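Local structure of initiator protein NS1 (Murine minute virus, 4R94) at residues V116-E119 against G125-C128; K85-F90 against G226-S231; N103-F108 against G142-R147. The protein nicks the viral replication origin with its N-terminal nuclease domain, the part described here, and also serves as a DNA helicase in parvoviral replication. All coordinates share one frame; numbering follows the deposited sequence.

Contact 1: V116-E119 against G125-C128. With MG (magnesium ion), chain B.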
ATOM      1  N   VAL A 116      -3.671   1.538  -4.198  1.00 15.02           N
ATOM      2  CA  VAL A 116      -3.052   1.143  -2.948  1.00 15.87           C
ATOM      3  C   VAL A 116      -4.085   0.430  -2.081  1.00 16.58           C
ATOM      4  O   VAL A 116      -5.217   0.908  -1.969  1.00 20.76           O
ATOM      5  CB  VAL A 116      -2.497   2.411  -2.244  1.00 16.08           C
ATOM      6  CG1 VAL A 116      -2.188   2.163  -0.776  1.00 19.91           C
ATOM      7  CG2 VAL A 116      -1.278   2.939  -3.014  1.00 16.21           C
ATOM      8  N   GLN A 117      -3.747  -0.724  -1.498  1.00 15.78           N
ATOM      9  CA  GLN A 117      -4.671  -1.384  -0.568  1.00 15.45           C
ATOM     10  C   GLN A 117      -3.952  -2.012   0.619  1.00 16.68           C
ATOM     11  O   GLN A 117      -3.095  -2.907   0.468  1.00 15.73           O
ATOM     12  CB  GLN A 117      -5.506  -2.459  -1.273  1.00 14.75           C
ATOM     13  CG  GLN A 117      -6.443  -3.185  -0.310  1.00 14.95           C
ATOM     14  CD  GLN A 117      -7.675  -3.722  -1.026  1.00 18.19           C
ATOM     15  OE1 GLN A 117      -8.439  -2.953  -1.610  1.00 18.43           O
ATOM     16  NE2 GLN A 117      -7.885  -5.034  -0.963  1.00 18.23           N
ATOM     17  N   HIS A 118      -4.311  -1.537   1.804  1.00 15.42           N
ATOM     18  CA  HIS A 118      -3.769  -2.071   3.049  1.00 16.17           C
ATOM     19  C   HIS A 118      -4.566  -3.273   3.492  1.00 16.52           C
ATOM     20  O   HIS A 118      -5.796  -3.213   3.534  1.00 18.20           O
ATOM     21  CB  HIS A 118      -3.811  -1.036   4.165  1.00 15.96           C
ATOM     22  CG  HIS A 118      -2.992   0.183   3.880  1.00 17.64           C
ATOM     23  ND1 HIS A 118      -1.724   0.349   4.374  1.00 17.12           N
ATOM     24  CD2 HIS A 118      -3.270   1.276   3.131  1.00 17.03           C
ATOM     25  CE1 HIS A 118      -1.254   1.522   3.964  1.00 17.52           C
ATOM     26  NE2 HIS A 118      -2.169   2.091   3.200  1.00 16.84           N
ATOM     27  N   GLU A 119      -3.853  -4.331   3.855  1.00 16.88           N
ATOM     28  CA  GLU A 119      -4.458  -5.601   4.243  1.00 19.95           C
ATOM     29  C   GLU A 119      -3.800  -6.215   5.479  1.00 20.18           C
ATOM     30  O   GLU A 119      -2.753  -5.758   5.959  1.00 17.76           O
ATOM     31  CB  GLU A 119      -4.387  -6.608   3.086  1.00 17.35           C
ATOM     32  CG  GLU A 119      -5.098  -6.148   1.820  1.00 17.68           C
ATOM     33  CD  GLU A 119      -5.116  -7.199   0.722  1.00 19.91           C
ATOM     34  OE1 GLU A 119      -4.293  -8.146   0.752  1.00 20.70           O
ATOM     35  OE2 GLU A 119      -5.949  -7.044  -0.187  1.00 19.16           O
ATOM     36  N   GLY A 125       0.484 -10.412   8.737  1.00 25.13           N
ATOM     37  CA  GLY A 125      -0.140  -9.248   9.338  1.00 23.71           C
ATOM     38  C   GLY A 125      -0.198  -8.098   8.352  1.00 21.59           C
ATOM     39  O   GLY A 125      -0.464  -8.326   7.177  1.00 20.43           O
ATOM     40  N   TRP A 126       0.060  -6.878   8.821  1.00 19.11           N
ATOM     41  CA  TRP A 126      -0.131  -5.693   7.976  1.00 17.54           C
ATOM     42  C   TRP A 126       0.790  -5.713   6.775  1.00 18.10           C
ATOM     43  O   TRP A 126       1.980  -6.002   6.891  1.00 18.86           O
ATOM     44  CB  TRP A 126       0.095  -4.381   8.746  1.00 17.53           C
ATOM     45  CG  TRP A 126       0.126  -3.242   7.767  1.00 16.84           C
ATOM     46  CD1 TRP A 126      -0.952  -2.561   7.268  1.00 17.48           C
ATOM     47  CD2 TRP A 126       1.284  -2.701   7.120  1.00 15.65           C
ATOM     48  NE1 TRP A 126      -0.527  -1.611   6.363  1.00 16.13           N
ATOM     49  CE2 TRP A 126       0.838  -1.684   6.248  1.00 16.17           C
ATOM     50  CE3 TRP A 126       2.656  -2.961   7.209  1.00 19.45           C
ATOM     51  CZ2 TRP A 126       1.722  -0.938   5.445  1.00 14.50           C
ATOM     52  CZ3 TRP A 126       3.533  -2.218   6.419  1.00 17.79           C
ATOM     53  CH2 TRP A 126       3.057  -1.222   5.547  1.00 16.36           C
ATOM     54  N   HIS A 127       0.230  -5.383   5.616  1.00 18.82           N
ATOM     55  CA  HIS A 127       1.031  -5.138   4.422  1.00 16.77           C
ATOM     56  C   HIS A 127       0.229  -4.258   3.489  1.00 16.25           C
ATOM     57  O   HIS A 127      -0.971  -4.080   3.681  1.00 18.71           O
ATOM     58  CB  HIS A 127       1.434  -6.439   3.732  1.00 17.92           C
ATOM     59  CG  HIS A 127       0.282  -7.285   3.302  1.00 18.57           C
ATOM     60  ND1 HIS A 127      -0.515  -7.979   4.194  1.00 19.46           N
ATOM     61  CD2 HIS A 127      -0.206  -7.557   2.070  1.00 17.46           C
ATOM     62  CE1 HIS A 127      -1.428  -8.656   3.522  1.00 19.70           C
ATOM     63  NE2 HIS A 127      -1.273  -8.409   2.233  1.00 20.21           N
ATOM     64  N   CYS A 128       0.888  -3.708   2.478  1.00 14.91           N
ATOM     65  CA  CYS A 128       0.216  -2.776   1.589  1.00 14.40           C
ATOM     66  C   CYS A 128       0.531  -3.104   0.137  1.00 14.67           C
ATOM     67  O   CYS A 128       1.685  -3.043  -0.294  1.00 16.30           O
ATOM     68  CB  CYS A 128       0.622  -1.336   1.958  1.00 14.59           C
ATOM     69  SG  CYS A 128      -0.252  -0.109   0.994  1.00 18.59           S
TER
HETATM   70 MG    MG B 301      -2.558  -9.266   0.575  1.00 20.38          MG
HETATM   71  O   HOH W   1      -0.928 -10.582   0.295  1.00 22.87           O
HETATM   72  O   HOH W   2      -3.530 -10.470   2.060  1.00 23.20           O
HETATM   73  O   HOH W   3      -3.418 -10.334  -0.951  1.00 23.28           O
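His118 and Trp126 are joined by their ring edges across the antiparallel hairpin: Trp126 NE1 donates to His118 ND1 at 3.0 Å, with the bond lying close to both ring planes. One face of the imidazole is filled by Cys128, whose SG sits over the middle of the ring, 3.6 Å from its centroid. The thiol also touches Val116 CG1 at 3.5 Å. Because ND1 accepts this bond while His118 NE2 bonds to Asp91, the ring is fixed in rotation and probably protonated on NE2. This is the tightly packed face.

Glu119 and His127 occupy the other face. Their backbones form a hydrogen-bonded pair, the bond from Glu119 N to His127 O being 2.9 Å long and nearly straight (174°), while their side chains converge on magnesium. Glu119 OE1 binds the ion at 2.1 Å and His127 NE2 at 2.3 Å, the carboxylate plane standing almost perpendicular (89°) to the imidazole. With CG tucked between its backbone N and carbonyl carbon (chi1 59°), His127 folds back so that ND1 donates to Gly125 O at 3.0 Å, in the ring plane, leaving NE2 for the metal. Glu119 OE2 is steadied through its anti lone pair by Gln117 NE2, 2.9 Å away, and by a salt bridge to Lys214; Gln117 OE1 in turn hydrogen-bonds Ser230 OG. Here the looser side begins: three waters and His129 complete six ligands. Glu119, His127 and His129 are the protein ligands of this HUH-type nickase, close to catalytic Tyr210; Cys128, between the two histidines, points to the other face.

Strand 227-232 flanks 112-121, strand 24-31 pairs with 125-134 on the other border of the hairpin, and helix 81-104 packs over His118 and Trp126 through Val87.

Contact 2: K85-F90 against G226-S231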
ATOM      1  N   LYS A  85      -4.209   4.443  13.421  1.00 22.31           N
ATOM      2  CA  LYS A  85      -3.172   5.458  13.328  1.00 23.83           C
ATOM      3  C   LYS A  85      -1.965   4.966  12.541  1.00 20.25           C
ATOM      4  O   LYS A  85      -1.435   5.683  11.685  1.00 19.00           O
ATOM      5  CB  LYS A  85      -2.725   5.897  14.714  1.00 24.50           C
ATOM      6  CG  LYS A  85      -1.881   7.155  14.681  1.00 32.06           C
ATOM      7  CD  LYS A  85      -2.082   7.957  15.946  1.00 40.56           C
ATOM      8  CE  LYS A  85      -1.756   9.427  15.730  1.00 47.14           C
ATOM      9  NZ  LYS A  85      -2.807  10.161  14.970  1.00 37.41           N
ATOM     10  N   GLN A  86      -1.525   3.749  12.828  1.00 19.34           N
ATOM     11  CA  GLN A  86      -0.340   3.250  12.144  1.00 19.62           C
ATOM     12  C   GLN A  86      -0.617   3.040  10.663  1.00 19.10           C
ATOM     13  O   GLN A  86       0.259   3.316   9.823  1.00 17.85           O
ATOM     14  CB  GLN A  86       0.166   1.963  12.794  1.00 19.19           C
ATOM     15  CG  GLN A  86       1.416   1.378  12.116  1.00 19.56           C
ATOM     16  CD  GLN A  86       2.652   2.239  12.334  1.00 20.54           C
ATOM     17  OE1 GLN A  86       3.400   2.024  13.289  1.00 19.35           O
ATOM     18  NE2 GLN A  86       2.868   3.225  11.450  1.00 17.82           N
ATOM     19  N   VAL A  87      -1.814   2.557  10.333  1.00 16.33           N
ATOM     20  CA  VAL A  87      -2.156   2.345   8.914  1.00 16.82           C
ATOM     21  C   VAL A  87      -2.190   3.691   8.171  1.00 18.02           C
ATOM     22  O   VAL A  87      -1.719   3.789   7.030  1.00 18.32           O
ATOM     23  CB  VAL A  87      -3.493   1.619   8.758  1.00 18.54           C
ATOM     24  CG1 VAL A  87      -3.970   1.670   7.313  1.00 21.22           C
ATOM     25  CG2 VAL A  87      -3.350   0.165   9.214  1.00 18.45           C
ATOM     26  N   PHE A  88      -2.712   4.732   8.819  1.00 19.50           N
ATOM     27  CA  PHE A  88      -2.741   6.061   8.198  1.00 17.56           C
ATOM     28  C   PHE A  88      -1.326   6.581   7.947  1.00 17.68           C
ATOM     29  O   PHE A  88      -1.022   7.119   6.876  1.00 17.74           O
ATOM     30  CB  PHE A  88      -3.495   7.074   9.067  1.00 19.71           C
ATOM     31  CG  PHE A  88      -4.924   6.708   9.318  1.00 21.05           C
ATOM     32  CD1 PHE A  88      -5.593   5.841   8.459  1.00 21.72           C
ATOM     33  CD2 PHE A  88      -5.596   7.225  10.414  1.00 24.18           C
ATOM     34  CE1 PHE A  88      -6.912   5.500   8.696  1.00 27.29           C
ATOM     35  CE2 PHE A  88      -6.918   6.888  10.651  1.00 24.83           C
ATOM     36  CZ  PHE A  88      -7.571   6.028   9.797  1.00 28.52           C
ATOM     37  N   ILE A  89      -0.466   6.426   8.949  1.00 15.91           N
ATOM     38  CA  ILE A  89       0.932   6.775   8.789  1.00 16.45           C
ATOM     39  C   ILE A  89       1.560   5.969   7.648  1.00 14.94           C
ATOM     40  O   ILE A  89       2.218   6.538   6.804  1.00 16.26           O
ATOM     41  CB  ILE A  89       1.711   6.559  10.092  1.00 16.74           C
ATOM     42  CG1 ILE A  89       1.262   7.618  11.117  1.00 19.48           C
ATOM     43  CG2 ILE A  89       3.219   6.640   9.838  1.00 17.79           C
ATOM     44  CD1 ILE A  89       1.791   7.395  12.519  1.00 22.46           C
ATOM     45  N   PHE A  90       1.354   4.656   7.612  1.00 16.40           N
ATOM     46  CA  PHE A  90       1.978   3.874   6.541  1.00 15.76           C
ATOM     47  C   PHE A  90       1.455   4.293   5.165  1.00 17.42           C
ATOM     48  O   PHE A  90       2.209   4.298   4.193  1.00 16.47           O
ATOM     49  CB  PHE A  90       1.754   2.379   6.753  1.00 14.00           C
ATOM     50  CG  PHE A  90       2.645   1.760   7.788  1.00 15.36           C
ATOM     51  CD1 PHE A  90       3.927   2.256   8.035  1.00 17.61           C
ATOM     52  CD2 PHE A  90       2.205   0.657   8.511  1.00 18.50           C
ATOM     53  CE1 PHE A  90       4.753   1.660   8.998  1.00 20.67           C
ATOM     54  CE2 PHE A  90       3.033   0.056   9.450  1.00 19.06           C
ATOM     55  CZ  PHE A  90       4.299   0.558   9.699  1.00 19.34           C
ATOM     56  N   GLY A 226      -8.383  -9.648   5.482  1.00 25.96           N
ATOM     57  CA  GLY A 226      -9.250  -8.497   5.284  1.00 23.11           C
ATOM     58  C   GLY A 226      -8.474  -7.264   4.841  1.00 22.48           C
ATOM     59  O   GLY A 226      -7.249  -7.249   4.899  1.00 20.69           O
ATOM     60  N   TYR A 227      -9.188  -6.246   4.380  1.00 18.07           N
ATOM     61  CA  TYR A 227      -8.539  -4.983   3.999  1.00 21.35           C
ATOM     62  C   TYR A 227      -8.920  -3.878   4.980  1.00 21.92           C
ATOM     63  O   TYR A 227     -10.014  -3.875   5.568  1.00 21.20           O
ATOM     64  CB  TYR A 227      -8.916  -4.574   2.560  1.00 20.70           C
ATOM     65  CG  TYR A 227     -10.314  -3.972   2.427  1.00 20.36           C
ATOM     66  CD1 TYR A 227     -11.437  -4.790   2.309  1.00 19.08           C
ATOM     67  CD2 TYR A 227     -10.507  -2.592   2.426  1.00 22.44           C
ATOM     68  CE1 TYR A 227     -12.708  -4.250   2.209  1.00 24.06           C
ATOM     69  CE2 TYR A 227     -11.771  -2.041   2.309  1.00 20.35           C
ATOM     70  CZ  TYR A 227     -12.871  -2.878   2.209  1.00 24.70           C
ATOM     71  OH  TYR A 227     -14.141  -2.346   2.110  1.00 22.18           O
ATOM     72  N   PHE A 228      -8.004  -2.933   5.156  1.00 18.95           N
ATOM     73  CA  PHE A 228      -8.244  -1.753   5.983  1.00 20.77           C
ATOM     74  C   PHE A 228      -8.793  -0.576   5.187  1.00 24.31           C
ATOM     75  O   PHE A 228      -9.752   0.072   5.584  1.00 25.47           O
ATOM     76  CB  PHE A 228      -6.957  -1.276   6.652  1.00 19.94           C
ATOM     77  CG  PHE A 228      -6.434  -2.172   7.743  1.00 20.13           C
ATOM     78  CD1 PHE A 228      -6.986  -2.142   9.018  1.00 21.93           C
ATOM     79  CD2 PHE A 228      -5.329  -2.979   7.514  1.00 20.00           C
ATOM     80  CE1 PHE A 228      -6.465  -2.941  10.034  1.00 21.34           C
ATOM     81  CE2 PHE A 228      -4.808  -3.783   8.508  1.00 21.67           C
ATOM     82  CZ  PHE A 228      -5.379  -3.764   9.779  1.00 23.71           C
ATOM     83  N   LEU A 229      -8.143  -0.298   4.066  1.00 19.45           N
ATOM     84  CA  LEU A 229      -8.181   1.014   3.448  1.00 20.59           C
ATOM     85  C   LEU A 229      -7.641   0.864   2.037  1.00 21.11           C
ATOM     86  O   LEU A 229      -6.652   0.149   1.837  1.00 22.18           O
ATOM     87  CB  LEU A 229      -7.306   2.005   4.259  1.00 21.05           C
ATOM     88  CG  LEU A 229      -7.208   3.472   3.857  1.00 25.07           C
ATOM     89  CD1 LEU A 229      -8.442   4.202   4.358  1.00 29.37           C
ATOM     90  CD2 LEU A 229      -5.951   4.120   4.437  1.00 29.21           C
ATOM     91  N   SER A 230      -8.274   1.515   1.064  1.00 19.38           N
ATOM     92  CA  SER A 230      -7.769   1.520  -0.304  1.00 17.11           C
ATOM     93  C   SER A 230      -7.802   2.918  -0.877  1.00 17.85           C
ATOM     94  O   SER A 230      -8.536   3.780  -0.384  1.00 18.99           O
ATOM     95  CB  SER A 230      -8.581   0.583  -1.207  1.00 19.02           C
ATOM     96  OG  SER A 230      -8.706  -0.685  -0.608  1.00 25.68           O
ATOM     97  N   SER A 231      -7.020   3.142  -1.923  1.00 18.12           N
ATOM     98  CA  SER A 231      -7.058   4.422  -2.629  1.00 19.23           C
ATOM     99  C   SER A 231      -6.481   4.285  -4.020  1.00 20.09           C
ATOM    100  O   SER A 231      -5.748   3.344  -4.312  1.00 19.16           O
ATOM    101  CB  SER A 231      -6.283   5.494  -1.872  1.00 16.38           C
ATOM    102  OG  SER A 231      -4.946   5.084  -1.617  1.00 18.69           O
TER
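Val87 and Phe228 mark the closest backbone approach, 7.9 Å between CA atoms, where helix segment 85-90 runs over strand 227-231 with axes 9.6 Å apart and inclined at -29°. The arrangement is a helix laid on a beta-sheet, part of the alpha/beta architecture of the HUH nickase domain. The strand is irregular at this point. Phe228 has nearly helical backbone angles, and both it and Leu229 hydrogen-bond through their backbones with the single residue His118 on the neighbouring strand, a beta bulge. The irregularity lets two consecutive residues, Phe228 and Leu229, direct their CB atoms toward the helix.

Val87 answers both of them with its two methyl branches. CG2 stands over the centre of the Phe228 ring, 4.1 Å from the centroid and only 9° off the ring normal, a CH-pi contact. CG1, anti to the backbone N (chi1 168°), turns instead to Leu229 CD2 at 4.3 Å. No hydrogen bond crosses the interface, and its modest separations indicate ordinary hydrophobic packing.

Around this centre, helix 54-70 supplies Thr66 and Trp67 against Leu229, and the Trp67 ring also meets that of Phe88. Phe228 packs in addition on Thr83 of the helix and on Trp120 of the adjacent strand, so the ring is held between the helix and the sheet. Leu229 CD2 touches two consecutive helix residues: besides Val87, this methyl reaches the edge of the Phe88 ring, near its plane, with CD1 as the nearest ring atom at 4.4 Å.

Contact 3: N103-F108 against G142-R147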
ATOM      1  N   ASN A 103       9.510  11.313  -8.975  1.00 21.70           N
ATOM      2  CA  ASN A 103      10.341  12.508  -9.144  1.00 23.49           C
ATOM      3  C   ASN A 103      11.676  12.161  -9.795  1.00 27.71           C
ATOM      4  O   ASN A 103      12.140  12.859 -10.707  1.00 25.43           O
ATOM      5  CB  ASN A 103      10.584  13.214  -7.811  1.00 24.70           C
ATOM      6  CG  ASN A 103       9.415  14.069  -7.377  1.00 34.51           C
ATOM      7  OD1 ASN A 103       8.572  14.452  -8.190  1.00 41.14           O
ATOM      8  ND2 ASN A 103       9.364  14.390  -6.087  1.00 35.78           N
ATOM      9  N   THR A 104      12.288  11.072  -9.331  1.00 22.90           N
ATOM     10  CA  THR A 104      13.569  10.633  -9.877  1.00 25.52           C
ATOM     11  C   THR A 104      13.485  10.452 -11.387  1.00 27.52           C
ATOM     12  O   THR A 104      14.418  10.791 -12.117  1.00 30.95           O
ATOM     13  CB  THR A 104      14.028   9.325  -9.208  1.00 25.11           C
ATOM     14  OG1 THR A 104      14.395   9.617  -7.859  1.00 31.99           O
ATOM     15  CG2 THR A 104      15.223   8.724  -9.927  1.00 34.47           C
ATOM     16  N   LYS A 105      12.344   9.952 -11.849  1.00 25.32           N
ATOM     17  CA  LYS A 105      12.127   9.672 -13.258  1.00 26.01           C
ATOM     18  C   LYS A 105      11.452  10.819 -14.008  1.00 28.54           C
ATOM     19  O   LYS A 105      11.138  10.677 -15.192  1.00 28.99           O
ATOM     20  CB  LYS A 105      11.288   8.401 -13.412  1.00 28.64           C
ATOM     21  CG  LYS A 105      12.013   7.116 -13.024  1.00 32.09           C
ATOM     22  CD  LYS A 105      13.335   7.010 -13.761  1.00 36.09           C
ATOM     23  CE  LYS A 105      13.709   5.568 -14.046  1.00 42.60           C
ATOM     24  NZ  LYS A 105      13.126   5.094 -15.333  1.00 42.46           N
ATOM     25  N   ASN A 106      11.227  11.934 -13.321  1.00 26.89           N
ATOM     26  CA  ASN A 106      10.524  13.089 -13.890  1.00 27.54           C
ATOM     27  C   ASN A 106       9.162  12.711 -14.458  1.00 29.18           C
ATOM     28  O   ASN A 106       8.764  13.189 -15.528  1.00 28.48           O
ATOM     29  CB  ASN A 106      11.369  13.746 -14.982  1.00 30.86           C
ATOM     30  CG  ASN A 106      12.718  14.184 -14.475  1.00 31.43           C
ATOM     31  OD1 ASN A 106      12.814  14.936 -13.507  1.00 35.55           O
ATOM     32  ND2 ASN A 106      13.773  13.692 -15.105  1.00 36.36           N
ATOM     33  N   ILE A 107       8.459  11.822 -13.760  1.00 26.73           N
ATOM     34  CA  ILE A 107       7.132  11.413 -14.188  1.00 22.48           C
ATOM     35  C   ILE A 107       6.063  12.288 -13.547  1.00 24.83           C
ATOM     36  O   ILE A 107       5.981  12.407 -12.318  1.00 24.56           O
ATOM     37  CB  ILE A 107       6.864   9.925 -13.863  1.00 24.05           C
ATOM     38  CG1 ILE A 107       7.860   9.038 -14.611  1.00 28.30           C
ATOM     39  CG2 ILE A 107       5.476   9.551 -14.289  1.00 24.55           C
ATOM     40  CD1 ILE A 107       7.780   7.566 -14.234  1.00 27.69           C
ATOM     41  N   PHE A 108       5.274  12.935 -14.402  1.00 21.84           N
ATOM     42  CA  PHE A 108       4.151  13.771 -13.986  1.00 23.70           C
ATOM     43  C   PHE A 108       3.108  12.865 -13.342  1.00 24.89           C
ATOM     44  O   PHE A 108       2.700  11.884 -13.956  1.00 22.64           O
ATOM     45  CB  PHE A 108       3.585  14.510 -15.204  1.00 22.67           C
ATOM     46  CG  PHE A 108       2.433  15.424 -14.903  1.00 23.46           C
ATOM     47  CD1 PHE A 108       2.659  16.745 -14.549  1.00 24.83           C
ATOM     48  CD2 PHE A 108       1.127  14.987 -15.050  1.00 26.07           C
ATOM     49  CE1 PHE A 108       1.600  17.597 -14.294  1.00 25.82           C
ATOM     50  CE2 PHE A 108       0.063  15.832 -14.803  1.00 24.29           C
ATOM     51  CZ  PHE A 108       0.295  17.136 -14.427  1.00 27.77           C
ATOM     52  N   GLY A 142      11.176  -2.895 -13.698  1.00 24.61           N
ATOM     53  CA  GLY A 142      10.597  -3.391 -12.456  1.00 25.11           C
ATOM     54  C   GLY A 142      11.584  -3.596 -11.326  1.00 24.09           C
ATOM     55  O   GLY A 142      11.347  -3.155 -10.193  1.00 22.53           O
ATOM     56  N   LYS A 143      12.695  -4.265 -11.622  1.00 21.70           N
ATOM     57  CA  LYS A 143      13.729  -4.518 -10.615  1.00 24.42           C
ATOM     58  C   LYS A 143      14.301  -3.233 -10.028  1.00 23.49           C
ATOM     59  O   LYS A 143      14.492  -3.138  -8.818  1.00 23.54           O
ATOM     60  CB  LYS A 143      14.863  -5.346 -11.212  1.00 27.95           C
ATOM     61  CG  LYS A 143      14.497  -6.804 -11.453  1.00 34.72           C
ATOM     62  CD  LYS A 143      15.395  -7.406 -12.519  1.00 39.68           C
ATOM     63  CE  LYS A 143      15.511  -8.908 -12.357  1.00 48.61           C
ATOM     64  NZ  LYS A 143      16.305  -9.249 -11.142  1.00 50.89           N
ATOM     65  N   TRP A 144      14.586  -2.265 -10.896  1.00 22.86           N
ATOM     66  CA  TRP A 144      15.058  -0.957 -10.463  1.00 25.14           C
ATOM     67  C   TRP A 144      14.030  -0.275  -9.565  1.00 23.02           C
ATOM     68  O   TRP A 144      14.389   0.305  -8.535  1.00 22.08           O
ATOM     69  CB  TRP A 144      15.367  -0.069 -11.673  1.00 24.79           C
ATOM     70  CG  TRP A 144      15.890   1.297 -11.329  1.00 25.10           C
ATOM     71  CD1 TRP A 144      17.200   1.666 -11.201  1.00 30.13           C
ATOM     72  CD2 TRP A 144      15.117   2.484 -11.095  1.00 23.33           C
ATOM     73  NE1 TRP A 144      17.290   3.005 -10.900  1.00 30.30           N
ATOM     74  CE2 TRP A 144      16.026   3.531 -10.832  1.00 29.43           C
ATOM     75  CE3 TRP A 144      13.747   2.761 -11.081  1.00 26.59           C
ATOM     76  CZ2 TRP A 144      15.606   4.830 -10.556  1.00 29.61           C
ATOM     77  CZ3 TRP A 144      13.332   4.051 -10.814  1.00 24.85           C
ATOM     78  CH2 TRP A 144      14.258   5.070 -10.552  1.00 27.23           C
ATOM     79  N   TRP A 145      12.759  -0.359  -9.952  1.00 21.70           N
ATOM     80  CA  TRP A 145      11.696   0.270  -9.172  1.00 22.64           C
ATOM     81  C   TRP A 145      11.630  -0.358  -7.786  1.00 20.93           C
ATOM     82  O   TRP A 145      11.546   0.359  -6.783  1.00 18.42           O
ATOM     83  CB  TRP A 145      10.339   0.153  -9.890  1.00 19.40           C
ATOM     84  CG  TRP A 145       9.973   1.410 -10.640  1.00 20.09           C
ATOM     85  CD1 TRP A 145      10.338   1.739 -11.915  1.00 24.42           C
ATOM     86  CD2 TRP A 145       9.194   2.506 -10.147  1.00 23.86           C
ATOM     87  NE1 TRP A 145       9.821   2.973 -12.249  1.00 25.59           N
ATOM     88  CE2 TRP A 145       9.117   3.464 -11.179  1.00 23.31           C
ATOM     89  CE3 TRP A 145       8.544   2.768  -8.928  1.00 22.75           C
ATOM     90  CZ2 TRP A 145       8.427   4.671 -11.031  1.00 26.77           C
ATOM     91  CZ3 TRP A 145       7.851   3.960  -8.786  1.00 24.59           C
ATOM     92  CH2 TRP A 145       7.799   4.900  -9.833  1.00 27.05           C
ATOM     93  N   ARG A 146      11.682  -1.690  -7.713  1.00 19.36           N
ATOM     94  CA  ARG A 146      11.635  -2.348  -6.405  1.00 19.57           C
ATOM     95  C   ARG A 146      12.801  -1.918  -5.528  1.00 20.39           C
ATOM     96  O   ARG A 146      12.630  -1.653  -4.337  1.00 20.01           O
ATOM     97  CB  ARG A 146      11.636  -3.872  -6.531  1.00 18.32           C
ATOM     98  CG  ARG A 146      11.309  -4.590  -5.206  1.00 19.53           C
ATOM     99  CD  ARG A 146      12.110  -5.890  -5.023  1.00 18.29           C
ATOM    100  NE  ARG A 146      13.535  -5.608  -4.863  1.00 21.72           N
ATOM    101  CZ  ARG A 146      14.096  -5.172  -3.736  1.00 25.44           C
ATOM    102  NH1 ARG A 146      13.350  -4.966  -2.658  1.00 20.96           N
ATOM    103  NH2 ARG A 146      15.407  -4.933  -3.682  1.00 24.35           N
ATOM    104  N   ARG A 147      13.991  -1.844  -6.112  1.00 19.89           N
ATOM    105  CA  ARG A 147      15.159  -1.443  -5.333  1.00 22.84           C
ATOM    106  C   ARG A 147      15.049  -0.012  -4.801  1.00 21.98           C
ATOM    107  O   ARG A 147      15.315   0.237  -3.623  1.00 21.28           O
ATOM    108  CB  ARG A 147      16.432  -1.589  -6.165  1.00 23.87           C
ATOM    109  CG  ARG A 147      17.681  -1.194  -5.391  1.00 32.11           C
ATOM    110  CD  ARG A 147      18.939  -1.635  -6.114  1.00 40.13           C
ATOM    111  NE  ARG A 147      18.957  -1.174  -7.501  1.00 50.30           N
ATOM    112  CZ  ARG A 147      19.343   0.041  -7.877  1.00 47.61           C
ATOM    113  NH1 ARG A 147      19.743   0.922  -6.971  1.00 51.45           N
ATOM    114  NH2 ARG A 147      19.329   0.376  -9.160  1.00 50.20           N
TER
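Lys105 folds over the indole of Trp144 because its chain bends at successive torsions, beginning with chi2 at -53°, while Trp144 holds CG anti to its own backbone N (chi1 -179°) and extends the six-membered ring to meet it. Lysine chain and indole run alongside in opposite senses. Lys105 CE lies over the indole face, 3.8 Å from the centroid of the six-membered ring and displaced toward the rim, with Trp144 CH2 as close as 3.6 Å. Lys105 NZ lies farther up, 5.0 Å from the centroid of the same ring and 21° off its normal, a long cation-pi contact. Thr104 comes from another direction: its CG2 methyl abuts the edge of the indole, 3.8 Å from Trp144 CH2.

The chain reverses out of helix 81-104 here through a Schellman motif, with Asn106 at positive phi, and Ile107 then points back inward. Its CD1 meets the edge of the Trp145 ring, 4.4 Å from CZ2. Trp145 lies deeper, packed against Phe26, Phe28 and Phe137, and Trp144 CZ3 sits over one of its faces, offset to the rim.

Helix 142-160 is thus joined to the C-terminal end of helix 81-104, away from the metal site. No hydrogen bond links the two segments: cohesion comes from methyl, methylene and aromatic surfaces, and the lysine ammonium probably adds electrostatic attraction to the pi cloud at a partly exposed border.

How the contacts relate
Contacts 1 and 2 adjoin, their centres about 7 Å apart, and reach the same antiparallel sheet, in which strands 112-121 and 227-232 are neighbours; a short, probable hydrogen bond between Gln117 OE1 and Ser230 OG (2.5 Å) links them. Contact 3 is more distant, its centre about 21 Å from that of contact 1 and 23 Å from that of contact 2. Helix 81-104 is common to contacts 2 and 3, giving its earlier turns to the former and its C-terminal end to the latter. In sequence, the segments of contact 2 enclose those of contact 3, which in turn enclose the hairpin of contact 1. Contact 2 packs directly beside the metal-binding hairpin, whereas contact 3 joins two helices away from it.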